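PDB 4AKL: nucleocapsid from Crimean-congo hemorrhagic fever virus, which binds single- and double-stranded RNA, probably takes part in packaging the viral genome, and also displays sequence-nonspecific double-stranded DNA endonuclease activity. Local coordinates for residues 93-98 and 131-136; 103-108 and 123-128; 195-200 and 215-220. All coordinates share one frame; numbering follows the deposited sequence.

Contacts 1 and 2 are neighbours on one largely helical body, their centres about 13 Å apart, and both use helix 120-136: contact 1 its C-terminal end, contact 2 a part nearer its start. The opposing segments, on helices 86-98 and 104-107, follow each other in the chain, so 103-108 with 123-128 closes within the span bracketed by 93-98 and 131-136. Two successive helices are thus packed onto one. Ile-103 joins the two contacts, its CD1 packing on Phe-96 and its CG2 on Trp-95. Contact 3 comes later, in a separate part of the fold, its centre about 44 and 36 Å from those of contacts 1 and 2, tying helix 195-204 to the loop that follows it.

Contact 1 of 3, residues 93-98 and 131-136; sequences LEWFEK and LKWRKD
Trp-95 leaves helix 86-98 pointing at helix 120-136, with CG anti to the backbone N (chi1 -173°), and its indole is met along most of its length. CB lies 3.7 Å from CD1 of Trp-133. That same CD1 then comes down on one face of the ring, 3.5 Å from Trp-95 CD2, so that the edge of Trp-133 meets the face of Trp-95 in a T-shaped pair with planes at 77°. Trp-133 CA adds a CH-pi contact over the five-membered ring. On the benzo side, Trp-95 CZ2 rests against Lys-132 CG at 3.9 Å, near the ring plane. At the pyrrole tip Trp-95 NE1 donates a fairly straight hydrogen bond (160°), almost in the ring plane, to Asp-136 OD2 at 2.9 Å. OD2 accepts through its anti lone pair; the syn one takes Lys-132 NZ, 2.8 Å from Asp-136 OD2, in a salt bridge within the helix. Two donors thus grip one oxygen, which probably favours the ionised carboxylate. Phe-96 approaches obliquely, its CE2 3.7 Å from Trp-133 NE1, whose hydrogen goes to Gly-92 O. With Phe-308 and Tyr-311 of helix 306-316 alongside, this is an aromatic cluster at a steep helix-helix crossing.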
loop_
_atom_site.group_PDB
_atom_site.type_symbol
_atom_site.label_atom_id
_atom_site.label_comp_id
_atom_site.label_asym_id
_atom_site.label_seq_id
_atom_site.Cartn_x
_atom_site.Cartn_y
_atom_site.Cartn_z
ATOM N N LEU A 93 -18.175 -0.360 -4.163
ATOM C CA LEU A 93 -18.259 -0.402 -5.652
ATOM C C LEU A 93 -18.851 0.883 -6.180
ATOM O O LEU A 93 -18.314 1.502 -7.160
ATOM C CB LEU A 93 -19.089 -1.588 -6.117
ATOM C CG LEU A 93 -18.420 -2.939 -5.970
ATOM C CD1 LEU A 93 -19.469 -4.005 -6.149
ATOM C CD2 LEU A 93 -17.185 -3.127 -6.957
ATOM N N GLU A 94 -19.941 1.329 -5.556
ATOM C CA GLU A 94 -20.586 2.590 -6.021
ATOM C C GLU A 94 -19.599 3.760 -5.979
ATOM O O GLU A 94 -19.616 4.625 -6.853
ATOM C CB GLU A 94 -21.871 2.890 -5.239
ATOM C CG GLU A 94 -22.767 4.106 -5.733
ATOM C CD GLU A 94 -23.274 4.039 -7.235
ATOM O OE1 GLU A 94 -23.094 3.022 -7.955
ATOM O OE2 GLU A 94 -23.855 5.057 -7.680
ATOM N N TRP A 95 -18.699 3.767 -5.000
ATOM C CA TRP A 95 -17.765 4.888 -4.892
ATOM C C TRP A 95 -17.003 5.171 -6.237
ATOM O O TRP A 95 -16.860 6.324 -6.629
ATOM C CB TRP A 95 -16.811 4.670 -3.747
ATOM C CG TRP A 95 -15.921 5.864 -3.455
ATOM C CD1 TRP A 95 -16.145 6.830 -2.527
ATOM C CD2 TRP A 95 -14.676 6.197 -4.091
ATOM N NE1 TRP A 95 -15.114 7.764 -2.547
ATOM C CE2 TRP A 95 -14.196 7.392 -3.491
ATOM C CE3 TRP A 95 -13.913 5.608 -5.113
ATOM C CZ2 TRP A 95 -12.991 8.012 -3.885
ATOM C CZ3 TRP A 95 -12.700 6.241 -5.512
ATOM C CH2 TRP A 95 -12.259 7.409 -4.893
ATOM N N PHE A 96 -16.537 4.124 -6.920
ATOM C CA PHE A 96 -15.832 4.279 -8.215
ATOM C C PHE A 96 -16.703 4.920 -9.290
ATOM O O PHE A 96 -16.230 5.729 -10.071
ATOM C CB PHE A 96 -15.220 2.914 -8.655
ATOM C CG PHE A 96 -14.116 2.507 -7.762
ATOM C CD1 PHE A 96 -12.851 3.033 -7.943
ATOM C CD2 PHE A 96 -14.352 1.648 -6.678
ATOM C CE1 PHE A 96 -11.801 2.692 -7.084
ATOM C CE2 PHE A 96 -13.316 1.310 -5.816
ATOM C CZ PHE A 96 -12.047 1.824 -6.018
ATOM N N GLU A 97 -17.980 4.576 -9.282
ATOM C CA GLU A 97 -18.965 5.162 -10.182
ATOM C C GLU A 97 -19.167 6.663 -9.923
ATOM O O GLU A 97 -19.303 7.446 -10.862
ATOM C CB GLU A 97 -20.303 4.432 -10.020
ATOM C CG GLU A 97 -21.009 4.173 -11.337
ATOM C CD GLU A 97 -20.315 3.097 -12.115
ATOM O OE1 GLU A 97 -20.379 1.912 -11.670
ATOM O OE2 GLU A 97 -19.705 3.432 -13.173
ATOM N N LYS A 98 -19.198 7.053 -8.649
ATOM C CA LYS A 98 -19.369 8.492 -8.254
ATOM C C LYS A 98 -18.069 9.324 -8.281
ATOM O O LYS A 98 -18.141 10.547 -8.206
ATOM C CB LYS A 98 -19.976 8.610 -6.836
ATOM C CG LYS A 98 -21.390 8.078 -6.723
ATOM C CD LYS A 98 -21.753 7.617 -5.276
ATOM C CE LYS A 98 -21.810 8.776 -4.291
ATOM N NZ LYS A 98 -22.453 8.371 -2.995
ATOM N N LEU A 131 -7.491 6.996 0.649
ATOM C CA LEU A 131 -7.929 7.606 1.895
ATOM C C LEU A 131 -9.352 8.197 1.736
ATOM O O LEU A 131 -10.204 8.015 2.611
ATOM C CB LEU A 131 -6.940 8.636 2.362
ATOM C CG LEU A 131 -5.558 8.102 2.757
ATOM C CD1 LEU A 131 -4.491 9.312 2.837
ATOM C CD2 LEU A 131 -5.552 7.258 4.082
ATOM N N LYS A 132 -9.606 8.858 0.616
ATOM C CA LYS A 132 -10.938 9.379 0.339
ATOM C C LYS A 132 -12.022 8.287 0.332
ATOM O O LYS A 132 -13.074 8.457 0.962
ATOM C CB LYS A 132 -10.959 10.134 -0.987
ATOM C CG LYS A 132 -12.317 10.863 -1.292
ATOM C CD LYS A 132 -12.164 11.874 -2.444
ATOM C CE LYS A 132 -13.545 12.293 -3.050
ATOM N NZ LYS A 132 -14.489 12.645 -1.999
ATOM N N TRP A 133 -11.752 7.185 -0.379
ATOM C CA TRP A 133 -12.639 6.072 -0.450
ATOM C C TRP A 133 -12.967 5.600 0.958
ATOM O O TRP A 133 -14.146 5.439 1.273
ATOM C CB TRP A 133 -11.984 4.964 -1.259
ATOM C CG TRP A 133 -12.718 3.699 -1.421
ATOM C CD1 TRP A 133 -13.562 3.344 -2.448
ATOM C CD2 TRP A 133 -12.654 2.585 -0.558
ATOM N NE1 TRP A 133 -14.039 2.066 -2.270
ATOM C CE2 TRP A 133 -13.497 1.567 -1.111
ATOM C CE3 TRP A 133 -11.974 2.326 0.627
ATOM C CZ2 TRP A 133 -13.657 0.301 -0.502
ATOM C CZ3 TRP A 133 -12.138 1.054 1.245
ATOM C CH2 TRP A 133 -12.982 0.072 0.660
ATOM N N ARG A 134 -11.936 5.384 1.789
ATOM C CA ARG A 134 -12.128 4.957 3.164
ATOM C C ARG A 134 -13.029 5.936 3.981
ATOM O O ARG A 134 -13.962 5.509 4.631
ATOM C CB ARG A 134 -10.792 4.785 3.870
ATOM C CG ARG A 134 -10.024 3.605 3.391
ATOM C CD ARG A 134 -8.630 3.612 3.839
ATOM N NE ARG A 134 -7.991 2.277 3.566
ATOM C CZ ARG A 134 -7.768 1.308 4.455
ATOM N NH1 ARG A 134 -8.098 1.438 5.745
ATOM N NH2 ARG A 134 -7.164 0.188 4.060
ATOM N N LYS A 135 -12.726 7.231 3.911
ATOM C CA LYS A 135 -13.530 8.258 4.546
ATOM C C LYS A 135 -14.993 8.291 4.028
ATOM O O LYS A 135 -15.934 8.262 4.817
ATOM C CB LYS A 135 -12.903 9.653 4.342
ATOM C CG LYS A 135 -11.673 9.989 5.261
ATOM C CD LYS A 135 -11.628 11.511 5.661
ATOM C CE LYS A 135 -12.766 11.910 6.659
ATOM N NZ LYS A 135 -12.647 13.306 7.297
ATOM N N ASP A 136 -15.160 8.362 2.711
ATOM C CA ASP A 136 -16.491 8.472 2.099
ATOM C C ASP A 136 -17.411 7.300 2.436
ATOM O O ASP A 136 -18.577 7.530 2.723
ATOM C CB ASP A 136 -16.391 8.629 0.565
ATOM C CG ASP A 136 -15.794 10.001 0.143
ATOM O OD1 ASP A 136 -15.548 10.888 1.012
ATOM O OD2 ASP A 136 -15.562 10.180 -1.065
#

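Contact 2 of 3, residues 103-108 and 123-128; sequences IKSWDE and LFNYQQ
Two rings and one amide set the geometry between 103-108 and helix 120-136. The Trp-106 indole reaches toward the helix with CG in the crowded position between the backbone N and the carbonyl carbon (chi1 44°), which brings its NE1 edge against Asn-125 and one face against Tyr-126. Asn-125 has CG anti to its backbone N; the two side chains cross at about a right angle, the amide meeting the NE1 edge. Trp-106 NE1 donates to OD1 of Asn-125 at 2.7 Å, close to the indole plane; the bond is short but bent, 135° at the hydrogen, and the donor stands above the carbonyl plane. Asn-125 ND2 hydrogen-bonds to Thr-102 O, so one end of the amide holds Trp-106 in helix 104-107, the other Thr-102 ahead of it, and the rotation of the amide is fixed. Ser-105 OG packs beside it, 3.3 Å from Asn-125 CG.

Over one indole face lies Tyr-126 CB, 3.9 Å from Trp-106 CE2, a CH-pi contact. The phenol then turns its edge to the same indole, T-shaped, with planes at 72° and Tyr-126 CD2 4.0 Å from Trp-106 CZ2. Ile-103 O lies over the opposite face, so the indole is sandwiched between its own helix start and Tyr-126. Ile-103, at the N-cap position of helix 104-107, also packs on Ala-129 of helix 120-136. Beyond the pair, Tyr-126 OH hydrogen-bonds with Ser-309 OG and Asp-305 N, and Tyr-312 meets Trp-106 edge-to-face, so helix 306-316 backs the contact.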
loop_
_atom_site.group_PDB
_atom_site.type_symbol
_atom_site.label_atom_id
_atom_site.label_comp_id
_atom_site.label_asym_id
_atom_site.label_seq_id
_atom_site.Cartn_x
_atom_site.Cartn_y
_atom_site.Cartn_z
ATOM N N ILE A 103 -9.913 9.814 -10.070
ATOM C CA ILE A 103 -8.916 8.774 -10.236
ATOM C C ILE A 103 -8.488 8.549 -11.678
ATOM O O ILE A 103 -7.736 7.636 -11.963
ATOM C CB ILE A 103 -9.419 7.481 -9.636
ATOM C CG1 ILE A 103 -10.500 6.807 -10.497
ATOM C CG2 ILE A 103 -9.940 7.762 -8.201
ATOM C CD1 ILE A 103 -10.736 5.339 -10.124
ATOM N N LYS A 104 -8.948 9.407 -12.585
ATOM C CA LYS A 104 -8.704 9.251 -14.007
ATOM C C LYS A 104 -7.196 9.187 -14.369
ATOM O O LYS A 104 -6.832 8.581 -15.368
ATOM C CB LYS A 104 -9.440 10.370 -14.821
ATOM C CG LYS A 104 -8.923 11.773 -14.619
ATOM C CD LYS A 104 -9.333 12.787 -15.759
ATOM C CE LYS A 104 -10.772 13.348 -15.624
ATOM N NZ LYS A 104 -10.852 14.826 -16.030
ATOM N N SER A 105 -6.335 9.799 -13.545
ATOM C CA SER A 105 -4.896 9.869 -13.868
ATOM C C SER A 105 -4.237 8.480 -14.002
ATOM O O SER A 105 -3.337 8.283 -14.841
ATOM C CB SER A 105 -4.121 10.791 -12.875
ATOM O OG SER A 105 -4.089 10.275 -11.566
ATOM N N TRP A 106 -4.702 7.531 -13.183
ATOM C CA TRP A 106 -4.287 6.137 -13.266
ATOM C C TRP A 106 -5.328 5.220 -13.892
ATOM O O TRP A 106 -4.965 4.310 -14.662
ATOM C CB TRP A 106 -3.854 5.597 -11.873
ATOM C CG TRP A 106 -4.702 5.930 -10.674
ATOM C CD1 TRP A 106 -4.700 7.094 -9.958
ATOM C CD2 TRP A 106 -5.635 5.083 -10.044
ATOM N NE1 TRP A 106 -5.585 7.032 -8.937
ATOM C CE2 TRP A 106 -6.175 5.801 -8.953
ATOM C CE3 TRP A 106 -6.074 3.792 -10.287
ATOM C CZ2 TRP A 106 -7.129 5.268 -8.111
ATOM C CZ3 TRP A 106 -7.039 3.260 -9.460
ATOM C CH2 TRP A 106 -7.544 3.994 -8.370
ATOM N N ASP A 107 -6.609 5.417 -13.583
ATOM C CA ASP A 107 -7.684 4.546 -14.096
ATOM C C ASP A 107 -7.808 4.577 -15.632
ATOM O O ASP A 107 -7.912 3.520 -16.266
ATOM C CB ASP A 107 -9.032 4.892 -13.402
ATOM C CG ASP A 107 -10.242 4.135 -13.994
ATOM O OD1 ASP A 107 -10.228 2.867 -14.024
ATOM O OD2 ASP A 107 -11.237 4.840 -14.397
ATOM N N GLU A 108 -7.784 5.756 -16.221
ATOM C CA GLU A 108 -7.872 5.897 -17.685
ATOM C C GLU A 108 -6.541 5.539 -18.401
ATOM O O GLU A 108 -6.475 5.453 -19.636
ATOM C CB GLU A 108 -8.358 7.315 -18.071
ATOM C CG GLU A 108 -9.856 7.481 -17.839
ATOM C CD GLU A 108 -10.420 8.822 -18.360
ATOM O OE1 GLU A 108 -9.666 9.698 -18.867
ATOM O OE2 GLU A 108 -11.661 8.989 -18.254
ATOM N N LEU A 123 0.869 7.887 -8.644
ATOM C CA LEU A 123 1.030 7.258 -7.318
ATOM C C LEU A 123 0.375 8.094 -6.253
ATOM O O LEU A 123 -0.383 7.540 -5.428
ATOM C CB LEU A 123 2.502 7.034 -6.894
ATOM C CG LEU A 123 3.336 6.043 -7.657
ATOM C CD1 LEU A 123 4.776 5.962 -7.170
ATOM C CD2 LEU A 123 2.640 4.641 -7.586
ATOM N N PHE A 124 0.657 9.420 -6.250
ATOM C CA PHE A 124 0.071 10.288 -5.213
ATOM C C PHE A 124 -1.427 10.315 -5.279
ATOM O O PHE A 124 -2.073 10.215 -4.241
ATOM C CB PHE A 124 0.599 11.712 -5.297
ATOM C CG PHE A 124 2.015 11.872 -4.827
ATOM C CD1 PHE A 124 2.620 10.959 -3.950
ATOM C CD2 PHE A 124 2.744 12.958 -5.240
ATOM C CE1 PHE A 124 3.938 11.158 -3.527
ATOM C CE2 PHE A 124 4.052 13.141 -4.809
ATOM C CZ PHE A 124 4.637 12.230 -3.950
ATOM N N ASN A 125 -1.987 10.419 -6.501
ATOM C CA ASN A 125 -3.414 10.430 -6.698
ATOM C C ASN A 125 -4.073 9.149 -6.165
ATOM O O ASN A 125 -5.146 9.206 -5.555
ATOM C CB ASN A 125 -3.732 10.647 -8.187
ATOM C CG ASN A 125 -5.242 10.686 -8.488
ATOM O OD1 ASN A 125 -5.947 9.672 -8.387
ATOM N ND2 ASN A 125 -5.734 11.856 -8.876
ATOM N N TYR A 126 -3.419 7.995 -6.380
ATOM C CA TYR A 126 -3.974 6.746 -5.923
ATOM C C TYR A 126 -4.006 6.724 -4.381
ATOM O O TYR A 126 -4.957 6.288 -3.800
ATOM C CB TYR A 126 -3.130 5.550 -6.467
ATOM C CG TYR A 126 -3.317 4.260 -5.707
ATOM C CD1 TYR A 126 -2.571 3.986 -4.604
ATOM C CD2 TYR A 126 -4.253 3.330 -6.096
ATOM C CE1 TYR A 126 -2.730 2.777 -3.890
ATOM C CE2 TYR A 126 -4.443 2.106 -5.379
ATOM C CZ TYR A 126 -3.672 1.847 -4.273
ATOM O OH TYR A 126 -3.785 0.650 -3.530
ATOM N N GLN A 127 -2.943 7.181 -3.729
ATOM C CA GLN A 127 -2.908 7.174 -2.258
ATOM C C GLN A 127 -3.988 8.070 -1.702
ATOM O O GLN A 127 -4.709 7.681 -0.774
ATOM C CB GLN A 127 -1.528 7.571 -1.713
ATOM C CG GLN A 127 -0.378 6.598 -2.145
ATOM C CD GLN A 127 -0.476 5.170 -1.580
ATOM O OE1 GLN A 127 -1.168 4.900 -0.578
ATOM N NE2 GLN A 127 0.235 4.244 -2.231
ATOM N N GLN A 128 -4.152 9.247 -2.290
ATOM C CA GLN A 128 -5.189 10.183 -1.812
ATOM C C GLN A 128 -6.564 9.616 -2.074
ATOM O O GLN A 128 -7.487 9.777 -1.234
ATOM C CB GLN A 128 -5.028 11.585 -2.473
ATOM C CG GLN A 128 -3.686 12.271 -2.150
ATOM C CD GLN A 128 -3.270 12.161 -0.613
ATOM O OE1 GLN A 128 -2.218 11.561 -0.247
ATOM N NE2 GLN A 128 -4.112 12.704 0.250
#

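Contact 3 of 3, residues 195-200 and 215-220. Unlike the reference sequence in segment 195-200: His-195 (reference Arg).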
loop_
_atom_site.group_PDB
_atom_site.type_symbol
_atom_site.label_atom_id
_atom_site.label_comp_id
_atom_site.label_asym_id
_atom_site.label_seq_id
_atom_site.Cartn_x
_atom_site.Cartn_y
_atom_site.Cartn_z
ATOM N N HIS A 195 22.579 26.641 3.417
ATOM C CA HIS A 195 21.717 26.820 4.600
ATOM C C HIS A 195 21.126 28.244 4.708
ATOM O O HIS A 195 19.972 28.419 5.123
ATOM C CB HIS A 195 22.513 26.485 5.860
ATOM C CG HIS A 195 21.660 26.153 7.031
ATOM N ND1 HIS A 195 20.804 25.065 7.041
ATOM C CD2 HIS A 195 21.532 26.748 8.239
ATOM C CE1 HIS A 195 20.182 25.011 8.205
ATOM N NE2 HIS A 195 20.606 26.017 8.951
ATOM N N GLU A 196 21.934 29.240 4.329
ATOM C CA GLU A 196 21.514 30.668 4.260
ATOM C C GLU A 196 20.390 30.967 3.232
ATOM O O GLU A 196 19.603 31.909 3.439
ATOM C CB GLU A 196 22.748 31.567 4.002
ATOM C CG GLU A 196 23.684 31.638 5.249
ATOM C CD GLU A 196 25.179 31.794 4.927
ATOM O OE1 GLU A 196 25.588 32.822 4.317
ATOM O OE2 GLU A 196 25.946 30.873 5.316
ATOM N N HIS A 197 20.322 30.167 2.148
ATOM C CA HIS A 197 19.302 30.340 1.084
ATOM C C HIS A 197 17.976 29.751 1.534
ATOM O O HIS A 197 16.913 30.332 1.311
ATOM C CB HIS A 197 19.765 29.733 -0.250
ATOM C CG HIS A 197 21.008 30.369 -0.792
ATOM N ND1 HIS A 197 21.753 29.805 -1.807
ATOM C CD2 HIS A 197 21.654 31.513 -0.443
ATOM C CE1 HIS A 197 22.792 30.585 -2.070
ATOM N NE2 HIS A 197 22.755 31.624 -1.255
ATOM N N VAL A 198 18.058 28.600 2.175
ATOM C CA VAL A 198 16.910 27.988 2.829
ATOM C C VAL A 198 16.281 28.992 3.825
ATOM O O VAL A 198 15.071 29.158 3.877
ATOM C CB VAL A 198 17.325 26.683 3.564
ATOM C CG1 VAL A 198 16.160 26.093 4.342
ATOM C CG2 VAL A 198 17.888 25.664 2.577
ATOM N N GLU A 199 17.122 29.667 4.595
ATOM C CA GLU A 199 16.652 30.609 5.610
ATOM C C GLU A 199 16.013 31.872 4.966
ATOM O O GLU A 199 15.099 32.474 5.546
ATOM C CB GLU A 199 17.816 30.915 6.585
ATOM C CG GLU A 199 17.535 31.868 7.749
ATOM C CD GLU A 199 16.370 31.462 8.637
ATOM O OE1 GLU A 199 16.326 30.293 9.115
ATOM O OE2 GLU A 199 15.493 32.328 8.867
ATOM N N TRP A 200 16.476 32.251 3.770
ATOM C CA TRP A 200 15.870 33.353 3.009
ATOM C C TRP A 200 14.464 32.982 2.577
ATOM O O TRP A 200 13.545 33.818 2.629
ATOM C CB TRP A 200 16.697 33.680 1.754
ATOM C CG TRP A 200 16.184 34.845 0.914
ATOM C CD1 TRP A 200 16.610 36.143 0.969
ATOM C CD2 TRP A 200 15.162 34.807 -0.112
ATOM N NE1 TRP A 200 15.922 36.903 0.061
ATOM C CE2 TRP A 200 15.027 36.115 -0.613
ATOM C CE3 TRP A 200 14.353 33.796 -0.642
ATOM C CZ2 TRP A 200 14.119 36.450 -1.627
ATOM C CZ3 TRP A 200 13.431 34.137 -1.662
ATOM C CH2 TRP A 200 13.331 35.460 -2.128
ATOM N N PRO A 215 17.828 39.107 -3.419
ATOM C CA PRO A 215 18.283 37.923 -2.752
ATOM C C PRO A 215 19.813 37.921 -2.590
ATOM O O PRO A 215 20.490 38.505 -3.416
ATOM C CB PRO A 215 17.881 36.790 -3.712
ATOM C CG PRO A 215 17.041 37.330 -4.672
ATOM C CD PRO A 215 17.225 38.782 -4.720
ATOM N N PRO A 216 20.338 37.246 -1.541
ATOM C CA PRO A 216 21.791 37.203 -1.218
ATOM C C PRO A 216 22.704 36.499 -2.244
ATOM O O PRO A 216 23.901 36.813 -2.306
ATOM C CB PRO A 216 21.832 36.430 0.119
ATOM C CG PRO A 216 20.594 35.669 0.167
ATOM C CD PRO A 216 19.556 36.459 -0.565
ATOM N N TRP A 217 22.127 35.554 -3.006
ATOM C CA TRP A 217 22.853 34.776 -4.046
ATOM C C TRP A 217 22.988 35.571 -5.351
ATOM O O TRP A 217 23.840 35.255 -6.200
ATOM C CB TRP A 217 22.149 33.435 -4.335
ATOM C CG TRP A 217 20.713 33.583 -4.848
ATOM C CD1 TRP A 217 20.313 33.963 -6.105
ATOM C CD2 TRP A 217 19.525 33.357 -4.103
ATOM N NE1 TRP A 217 18.936 33.991 -6.178
ATOM C CE2 TRP A 217 18.429 33.624 -4.963
ATOM C CE3 TRP A 217 19.270 32.969 -2.779
ATOM C CZ2 TRP A 217 17.090 33.504 -4.541
ATOM C CZ3 TRP A 217 17.924 32.840 -2.357
ATOM C CH2 TRP A 217 16.859 33.111 -3.243
ATOM N N GLY A 218 22.139 36.578 -5.514
ATOM C CA GLY A 218 22.151 37.421 -6.698
ATOM C C GLY A 218 20.787 37.476 -7.359
ATOM O O GLY A 218 19.763 37.626 -6.703
ATOM N N ASP A 219 20.768 37.333 -8.673
ATOM C CA ASP A 219 19.513 37.431 -9.406
ATOM C C ASP A 219 18.504 36.368 -8.964
ATOM O O ASP A 219 18.878 35.222 -8.654
ATOM C CB ASP A 219 19.746 37.304 -10.903
ATOM C CG ASP A 219 18.533 37.744 -11.697
ATOM O OD1 ASP A 219 18.175 38.949 -11.579
ATOM O OD2 ASP A 219 17.960 36.880 -12.403
ATOM N N ILE A 220 17.225 36.759 -8.954
ATOM C CA ILE A 220 16.139 35.892 -8.507
ATOM C C ILE A 220 16.061 34.551 -9.293
ATOM O O ILE A 220 15.626 33.530 -8.751
ATOM C CB ILE A 220 14.787 36.642 -8.585
ATOM C CG1 ILE A 220 13.728 35.963 -7.737
ATOM C CG2 ILE A 220 14.308 36.770 -10.043
ATOM C CD1 ILE A 220 14.042 35.923 -6.263
#
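Trp-217 stands in a type I turn from Pro-215 to Gly-218, its CG in the crowded position between backbone N and carbonyl carbon (chi1 60°), which sends the indole edge-on at helix 195-204. Two residues about one helical turn apart receive that edge on their faces. His-197, with CG beside its backbone N (chi1 -61°), turns an imidazole face to it: Trp-217 CE3 sits above, offset toward the rim, 3.6 Å from His-197 CD2, and Trp-217 CB is 3.6 Å from His-197 NE2. Trp-200, CG anti to its backbone N (chi1 -178°), takes the tip, Trp-217 CH2 lying 3.7 Å from Trp-200 CE3. Both pairs are T-shaped. The pyrrole side of Trp-200 meets the prolines, tightest at Trp-200 CD1, 3.3 Å from Pro-216 CD, while Ile-220 CD1 approaches Trp-200 CH2. Trp-217 NE1 donates a bent hydrogen bond to Asp-219 O at 2.8 Å, holding the indole in place. Gly-218, before Asp-219, has backbone angles at which a CB would jam against the preceding carbonyl O. Phe-204, further along helix 195-204, lies nearly parallel to Trp-200, and Leu-230 and Val-231 of helix 230-242 pack against Trp-217, whose indole thus bridges the two helices.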